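Structure-specific endonuclease subunit SLX1 (Candida glabrata, PDB 4XLG) probably acts as the catalytic subunit of the SLX1-SLX4 structure-specific endonuclease, nicking branched DNA close to junctions with single strands during repair and recombination. Local coordinates at residues S18-R22 against E170-D174; T88-I91 against L117-F123. The protein carries 1 engineered substitution. All coordinates share one frame; numbering follows the deposited sequence. Where two conformers were deposited one is given.

Interaction 1. Residues S18-R22 against E170-D174; sequences SISKR and EINND
Asn173 reaches across to Ile19 with its amide nitrogen, in the direct hydrogen bond between the two loops. ND2 of Asn173 lies 2.9 Å from Ile19 O, with an N-H...O angle of 164°; the acceptor sits almost in the amide plane, and the donor uses a lone pair in the carbonyl plane. The amide can point this way because CG of Asn173 stands between its own backbone N and carbonyl carbon.

The same oxygen takes a second, less well aligned bond from within its own loop: NH1 of Arg22 approaches Ile19 O at 3.2 Å, tilted from the carbonyl plane. A bend at chi3 (61°) folds the guanidinium back toward this oxygen, with its plane at 80° to the Asn173 amide. Separately, CD of Arg22 packs 3.4 Å from Asn173 ND2. One face of that guanidinium is covered by Ile171, whose CB lies toward the rim of the group and whose CG1 is 3.6 Å from Arg22 NH2. The CG2 branch of Ile171 turns instead to Ile19, meeting its CG2 at 3.9 Å, the two side chains crossing at about a right angle. Val182 of helix 176-213 touches both isoleucines.

In one conformer of Ser20 a water can link its OG to Asn173 O. Ser18 OG accepts from Lys21 N in an ST motif, a bond within the loop that bears Ile19 O.

This is a surface contact between the loops that follow strands 12-18 and 160-168, the first of them in the GIY-YIG domain. Its chemistry is divided between an apolar isoleucine pair and a carbonyl gripped by two donors, one of them a guanidinium whose charge would probably polarise that oxygen.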
ATOM      1  N   SER B  18      17.389  -2.796  17.310  1.00 19.23           N
ATOM      2  CA  SER B  18      18.850  -2.924  17.450  1.00 19.93           C
ATOM      3  C   SER B  18      19.228  -4.351  17.869  1.00 22.15           C
ATOM      4  O   SER B  18      18.590  -4.970  18.772  1.00 19.92           O
ATOM      5  CB  SER B  18      19.358  -1.889  18.481  1.00 20.38           C
ATOM      6  OG  SER B  18      20.741  -2.148  18.774  1.00 21.22           O
ATOM      7  N   ILE B  19      20.281  -4.902  17.259  1.00 19.11           N
ATOM      8  CA  ILE B  19      20.649  -6.268  17.674  1.00 19.49           C
ATOM      9  C   ILE B  19      21.224  -6.314  19.076  1.00 21.45           C
ATOM     10  O   ILE B  19      20.848  -7.162  19.885  1.00 21.01           O
ATOM     11  CB  ILE B  19      21.630  -6.879  16.609  1.00 19.22           C
ATOM     12  CG1 ILE B  19      20.809  -7.024  15.314  1.00 18.97           C
ATOM     13  CG2 ILE B  19      22.198  -8.256  17.054  1.00 19.84           C
ATOM     14  CD1 ILE B  19      21.754  -7.157  14.031  1.00 20.37           C
ATOM     15  N   SER B  20      22.095  -5.386  19.394  1.00 20.75           N
ATOM     16  CA  SER B  20      22.702  -5.361  20.736  0.76 21.79           C
ATOM     17  C   SER B  20      21.779  -4.665  21.750  1.00 24.51           C
ATOM     18  O   SER B  20      21.723  -5.086  22.911  1.00 23.99           O
ATOM     19  CB  SER B  20      24.079  -4.650  20.663  0.76 22.14           C
ATOM     20  OG  SER B  20      24.743  -4.642  21.920  0.76 23.25           O
ATOM     21  N   LYS B  21      21.136  -3.562  21.358  1.00 24.18           N
ATOM     22  CA  LYS B  21      20.359  -2.748  22.346  1.00 23.60           C
ATOM     23  C   LYS B  21      18.899  -3.088  22.080  1.00 25.48           C
ATOM     24  O   LYS B  21      18.218  -2.428  21.322  1.00 26.43           O
ATOM     25  CB  LYS B  21      20.634  -1.234  22.155  1.00 23.83           C
ATOM     26  CG  LYS B  21      22.072  -0.965  22.592  1.00 28.32           C
ATOM     27  CD  LYS B  21      22.523   0.517  22.587  1.00 32.27           C
ATOM     28  CE  LYS B  21      22.096   1.220  23.773  1.00 40.55           C
ATOM     29  NZ  LYS B  21      22.899   2.492  23.952  1.00 38.22           N
ATOM     30  N   ARG B  22      18.426  -4.152  22.718  1.00 26.72           N
ATOM     31  CA  ARG B  22      17.225  -4.761  22.176  1.00 25.92           C
ATOM     32  C   ARG B  22      15.938  -3.988  22.498  1.00 28.83           C
ATOM     33  O   ARG B  22      14.898  -4.342  21.952  1.00 29.68           O
ATOM     34  CB  ARG B  22      17.118  -6.166  22.683  1.00 30.18           C
ATOM     35  CG  ARG B  22      18.382  -6.889  22.154  1.00 30.44           C
ATOM     36  CD  ARG B  22      18.148  -8.294  22.172  1.00 34.42           C
ATOM     37  NE  ARG B  22      17.031  -8.732  21.341  1.00 31.47           N
ATOM     38  CZ  ARG B  22      16.917  -8.577  20.020  1.00 36.73           C
ATOM     39  NH1 ARG B  22      17.779  -7.859  19.342  1.00 31.23           N
ATOM     40  NH2 ARG B  22      15.890  -9.134  19.381  1.00 28.27           N
ATOM     41  N   GLU B 170      15.276 -16.583  18.040  1.00 32.69           N
ATOM     42  CA  GLU B 170      15.822 -15.842  19.180  1.00 33.87           C
ATOM     43  C   GLU B 170      17.207 -15.276  18.783  1.00 32.04           C
ATOM     44  O   GLU B 170      18.030 -15.970  18.211  1.00 34.62           O
ATOM     45  CB  GLU B 170      15.932 -16.730  20.437  1.00 37.19           C
ATOM     46  CG  GLU B 170      16.281 -15.913  21.694  1.00 47.31           C
ATOM     47  CD  GLU B 170      16.203 -16.727  23.007  1.00 59.23           C
ATOM     48  N   ILE B 171      17.457 -14.024  19.124  1.00 27.93           N
ATOM     49  CA  ILE B 171      18.692 -13.360  18.733  1.00 26.15           C
ATOM     50  C   ILE B 171      19.779 -13.595  19.784  1.00 31.38           C
ATOM     51  O   ILE B 171      19.523 -13.402  20.984  1.00 29.53           O
ATOM     52  CB  ILE B 171      18.445 -11.849  18.530  1.00 28.38           C
ATOM     53  CG1 ILE B 171      17.457 -11.620  17.354  1.00 29.95           C
ATOM     54  CG2 ILE B 171      19.781 -11.071  18.287  1.00 24.12           C
ATOM     55  CD1 ILE B 171      17.835 -12.364  16.021  1.00 25.44           C
ATOM     56  N   ASN B 172      20.947 -14.074  19.357  1.00 23.70           N
ATOM     57  CA  ASN B 172      22.127 -14.141  20.255  1.00 26.36           C
ATOM     58  C   ASN B 172      22.973 -12.903  19.964  1.00 23.41           C
ATOM     59  O   ASN B 172      23.414 -12.733  18.826  1.00 24.11           O
ATOM     60  CB  ASN B 172      22.925 -15.441  19.986  1.00 30.80           C
ATOM     61  CG  ASN B 172      24.156 -15.615  20.900  1.00 35.95           C
ATOM     62  OD1 ASN B 172      24.667 -14.669  21.497  1.00 32.08           O
ATOM     63  ND2 ASN B 172      24.673 -16.848  20.942  1.00 38.15           N
ATOM     64  N   ASN B 173      23.172 -12.033  20.955  1.00 23.53           N
ATOM     65  CA  ASN B 173      23.992 -10.814  20.757  1.00 22.92           C
ATOM     66  C   ASN B 173      25.148 -10.786  21.754  1.00 23.86           C
ATOM     67  O   ASN B 173      25.668  -9.725  22.080  1.00 23.82           O
ATOM     68  CB  ASN B 173      23.124  -9.551  20.882  1.00 22.34           C
ATOM     69  CG  ASN B 173      22.449  -9.469  22.251  1.00 23.21           C
ATOM     70  OD1 ASN B 173      22.759 -10.251  23.157  1.00 24.29           O
ATOM     71  ND2 ASN B 173      21.542  -8.503  22.412  1.00 22.99           N
ATOM     72  N   ASP B 174      25.570 -11.987  22.204  1.00 24.89           N
ATOM     73  CA  ASP B 174      26.563 -12.046  23.268  1.00 26.02           C
ATOM     74  C   ASP B 174      27.961 -11.678  22.780  1.00 25.95           C
ATOM     75  O   ASP B 174      28.819 -11.347  23.582  1.00 27.46           O
ATOM     76  CB  ASP B 174      26.680 -13.468  23.899  1.00 27.48           C
ATOM     77  CG  ASP B 174      25.476 -13.858  24.725  1.00 30.64           C
ATOM     78  OD1 ASP B 174      24.487 -13.097  24.806  1.00 27.58           O
ATOM     79  OD2 ASP B 174      25.535 -14.955  25.287  1.00 34.58           O
TER
HETATM   80  O   HOH W   1      24.964  -7.105  22.642  1.00 22.83           O

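Interaction 2. Residues T88-I91 against L117-F123; sequences TRYI and LLKNEYF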
ATOM      1  N   THR B  88      -2.568   9.177  17.116  1.00 54.97           N
ATOM      2  CA  THR B  88      -2.888   9.452  15.714  1.00 48.35           C
ATOM      3  C   THR B  88      -4.410   9.405  15.467  1.00 48.49           C
ATOM      4  O   THR B  88      -5.138   8.648  16.118  1.00 46.60           O
ATOM      5  CB  THR B  88      -2.150   8.438  14.792  1.00 44.88           C
ATOM      6  OG1 THR B  88      -2.569   8.628  13.434  1.00 45.72           O
ATOM      7  CG2 THR B  88      -2.455   7.016  15.201  1.00 43.26           C
ATOM      8  N   ARG B  89      -4.890  10.196  14.512  1.00 52.97           N
ATOM      9  CA  ARG B  89      -6.316  10.274  14.244  1.00 56.44           C
ATOM     10  C   ARG B  89      -6.857   8.985  13.613  1.00 51.99           C
ATOM     11  O   ARG B  89      -8.057   8.737  13.605  1.00 54.65           O
ATOM     12  CB  ARG B  89      -6.614  11.477  13.347  1.00 57.99           C
ATOM     13  CG  ARG B  89      -6.113  11.346  11.920  1.00 56.31           C
ATOM     14  CD  ARG B  89      -6.696  12.480  11.044  1.00 59.70           C
ATOM     15  NE  ARG B  89      -6.580  12.189   9.612  1.00 55.60           N
ATOM     16  CZ  ARG B  89      -5.428  12.201   8.947  1.00 64.65           C
ATOM     17  NH1 ARG B  89      -4.299  12.491   9.584  1.00 69.68           N
ATOM     18  NH2 ARG B  89      -5.390  11.905   7.651  1.00 66.84           N
ATOM     19  N   TYR B  90      -5.973   8.138  13.116  1.00 46.78           N
ATOM     20  CA  TYR B  90      -6.439   6.866  12.548  1.00 50.29           C
ATOM     21  C   TYR B  90      -7.002   5.850  13.570  1.00 58.87           C
ATOM     22  O   TYR B  90      -7.632   4.856  13.165  1.00 58.98           O
ATOM     23  CB  TYR B  90      -5.320   6.212  11.763  1.00 44.41           C
ATOM     24  CG  TYR B  90      -4.912   7.012  10.534  1.00 44.96           C
ATOM     25  CD1 TYR B  90      -5.801   7.202   9.450  1.00 43.14           C
ATOM     26  CD2 TYR B  90      -3.667   7.588  10.468  1.00 42.47           C
ATOM     27  CE1 TYR B  90      -5.397   7.939   8.318  1.00 41.08           C
ATOM     28  CE2 TYR B  90      -3.259   8.320   9.360  1.00 40.24           C
ATOM     29  CZ  TYR B  90      -4.109   8.486   8.294  1.00 44.71           C
ATOM     30  OH  TYR B  90      -3.623   9.214   7.218  1.00 42.94           O
ATOM     31  N   ILE B  91      -6.788   6.099  14.873  1.00 59.00           N
ATOM     32  CA  ILE B  91      -7.234   5.166  15.920  1.00 60.30           C
ATOM     33  C   ILE B  91      -8.356   5.729  16.789  1.00 62.05           C
ATOM     34  O   ILE B  91      -8.654   6.912  16.733  1.00 62.92           O
ATOM     35  CB  ILE B  91      -6.058   4.743  16.860  1.00 64.98           C
ATOM     36  CG1 ILE B  91      -4.816   4.395  16.052  1.00 65.51           C
ATOM     37  CG2 ILE B  91      -6.457   3.556  17.700  1.00 63.80           C
ATOM     38  CD1 ILE B  91      -5.053   3.331  15.026  1.00 68.87           C
ATOM     39  N   LEU B 117      -3.557   0.198  12.665  1.00 30.47           N
ATOM     40  CA  LEU B 117      -3.569   0.934  11.386  1.00 31.33           C
ATOM     41  C   LEU B 117      -4.124   0.106  10.215  1.00 32.25           C
ATOM     42  O   LEU B 117      -4.842   0.627   9.387  1.00 33.09           O
ATOM     43  CB  LEU B 117      -2.151   1.418  11.048  1.00 30.26           C
ATOM     44  CG  LEU B 117      -1.646   2.515  12.018  1.00 32.43           C
ATOM     45  CD1 LEU B 117      -0.158   2.796  11.732  1.00 31.61           C
ATOM     46  CD2 LEU B 117      -2.470   3.791  11.950  1.00 35.92           C
ATOM     47  N   LEU B 118      -3.799  -1.183  10.160  1.00 33.26           N
ATOM     48  CA  LEU B 118      -4.325  -2.036   9.112  1.00 34.27           C
ATOM     49  C   LEU B 118      -5.857  -2.183   9.238  1.00 37.30           C
ATOM     50  O   LEU B 118      -6.534  -2.434   8.245  1.00 42.97           O
ATOM     51  CB  LEU B 118      -3.653  -3.409   9.137  1.00 32.63           C
ATOM     52  CG  LEU B 118      -2.168  -3.444   8.870  1.00 29.42           C
ATOM     53  CD1 LEU B 118      -1.620  -4.862   9.104  1.00 31.18           C
ATOM     54  CD2 LEU B 118      -1.853  -2.963   7.410  1.00 31.66           C
ATOM     55  N   LYS B 119      -6.396  -1.991  10.430  1.00 37.11           N
ATOM     56  CA  LYS B 119      -7.864  -2.042  10.593  1.00 40.51           C
ATOM     57  C   LYS B 119      -8.521  -0.731  10.234  1.00 38.02           C
ATOM     58  O   LYS B 119      -9.735  -0.638  10.157  1.00 39.61           O
ATOM     59  CB  LYS B 119      -8.256  -2.415  12.031  1.00 43.95           C
ATOM     60  CG  LYS B 119      -7.868  -3.837  12.390  1.00 53.54           C
ATOM     61  N   ASN B 120      -7.726   0.307  10.034  1.00 35.23           N
ATOM     62  CA  ASN B 120      -8.327   1.631   9.840  1.00 33.47           C
ATOM     63  C   ASN B 120      -8.894   1.773   8.421  1.00 33.72           C
ATOM     64  O   ASN B 120      -8.269   1.277   7.456  1.00 33.66           O
ATOM     65  CB  ASN B 120      -7.262   2.704  10.101  1.00 36.63           C
ATOM     66  CG  ASN B 120      -7.678   4.060   9.593  1.00 44.61           C
ATOM     67  OD1 ASN B 120      -7.450   4.377   8.438  1.00 51.77           O
ATOM     68  ND2 ASN B 120      -8.277   4.871  10.456  1.00 42.98           N
ATOM     69  N   GLU B 121     -10.019   2.491   8.302  1.00 35.83           N
ATOM     70  CA  GLU B 121     -10.752   2.607   7.045  1.00 37.44           C
ATOM     71  C   GLU B 121      -9.846   3.017   5.868  1.00 37.78           C
ATOM     72  O   GLU B 121      -9.906   2.466   4.754  1.00 41.29           O
ATOM     73  CB  GLU B 121     -11.921   3.632   7.214  1.00 42.70           C
ATOM     74  CG  GLU B 121     -11.452   4.994   7.850  1.00 46.27           C
ATOM     75  CD  GLU B 121     -12.585   5.883   8.381  1.00 55.83           C
ATOM     76  OE1 GLU B 121     -13.782   5.486   8.307  1.00 56.01           O
ATOM     77  OE2 GLU B 121     -12.268   6.995   8.874  1.00 55.43           O
ATOM     78  N   TYR B 122      -8.980   3.977   6.132  1.00 32.37           N
ATOM     79  CA  TYR B 122      -8.112   4.525   5.090  1.00 32.91           C
ATOM     80  C   TYR B 122      -7.102   3.514   4.547  1.00 31.46           C
ATOM     81  O   TYR B 122      -6.949   3.318   3.331  1.00 28.25           O
ATOM     82  CB  TYR B 122      -7.390   5.750   5.653  1.00 31.53           C
ATOM     83  CG  TYR B 122      -6.463   6.383   4.626  1.00 29.46           C
ATOM     84  CD1 TYR B 122      -6.990   7.048   3.504  1.00 32.77           C
ATOM     85  CD2 TYR B 122      -5.093   6.316   4.794  1.00 26.82           C
ATOM     86  CE1 TYR B 122      -6.171   7.637   2.551  1.00 32.06           C
ATOM     87  CE2 TYR B 122      -4.232   6.901   3.840  1.00 27.59           C
ATOM     88  CZ  TYR B 122      -4.792   7.565   2.723  1.00 30.67           C
ATOM     89  OH  TYR B 122      -3.950   8.133   1.799  1.00 30.59           O
ATOM     90  N   PHE B 123      -6.390   2.847   5.445  1.00 31.19           N
ATOM     91  CA  PHE B 123      -5.378   1.909   4.969  1.00 27.86           C
ATOM     92  C   PHE B 123      -5.979   0.574   4.502  1.00 28.26           C
ATOM     93  O   PHE B 123      -5.347  -0.153   3.752  1.00 26.21           O
ATOM     94  CB  PHE B 123      -4.335   1.672   6.060  1.00 28.56           C
ATOM     95  CG  PHE B 123      -3.572   2.918   6.399  1.00 29.47           C
ATOM     96  CD1 PHE B 123      -2.647   3.461   5.469  1.00 26.05           C
ATOM     97  CD2 PHE B 123      -3.772   3.557   7.639  1.00 30.02           C
ATOM     98  CE1 PHE B 123      -1.958   4.647   5.783  1.00 25.58           C
ATOM     99  CE2 PHE B 123      -3.087   4.748   7.950  1.00 27.84           C
ATOM    100  CZ  PHE B 123      -2.182   5.289   7.030  1.00 26.49           C
TER
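Asn120 bonds Tyr90 O through ND2 while OD1 of the same amide caps a helix. OD1 accepts from Tyr122 N at 2.8 Å, the N-cap bond of the short helix 121-124, although that donor stands 50° out of the amide carbonyl plane. The ND2 bond to Tyr90 O is bent, also 2.8 Å long, with an N-H...O angle of 137°. Here the donor lies on a lone pair in the carbonyl plane of Tyr90. The amide is nearly perpendicular to the Tyr90 ring, and ND2 lies at the edge of that ring.

Tyr90 belongs to a type I turn running from Thr88 to Ile91, in the GIY-YIG domain. Its ring is met by Phe123 edge-to-face: CE2 of Phe123 stands 3.6 Å above the plane, over the ring centre, and the two planes are 57° apart. Tyr122 is related differently, with its ring near parallel to that of Tyr90 but slid aside, so that the centroids are 5.9 Å apart and overlap is slight. Next to the aromatic cluster, CD2 of Leu117 packs against Tyr90 CB at 3.7 Å and also touches CD1 of Ile91.

Arg89 makes a salt bridge with an acidic side chain of another protein chain, which also packs on Tyr90 and Tyr122. This buried packing joins the turn to the end of helix 107-118 and the start of helix 121-124. Helix 72-84 adjoins it: Gln77 and Ala81 touch Tyr90, Gln77 also bonds the Tyr122 hydroxyl, and Phe78 makes an edge-to-face pair with Phe123.

In the fold
From the N terminus, the chain leaves strand 12-18 through residues 18-22, the first half of interaction 1. It then builds strands 25-30 and 60-67 and helix 72-84 before reaching 88-91. Interaction 2 closes the shorter loop there, with 25 residues between its segments, including most of helix 107-118. After strands 129-132 and 160-168, residues 170-174 return to 18-22 and close the longer loop, with 147 residues between. Interaction 2 therefore lies wholly within the span of interaction 1. Interaction 1 ties the loop after strand 12-18 to the entry of the long helix 176-213; interaction 2 joins the turn after helix 72-84 to the junction of helices 107-118 and 121-124. The two centres are about 31 Å apart.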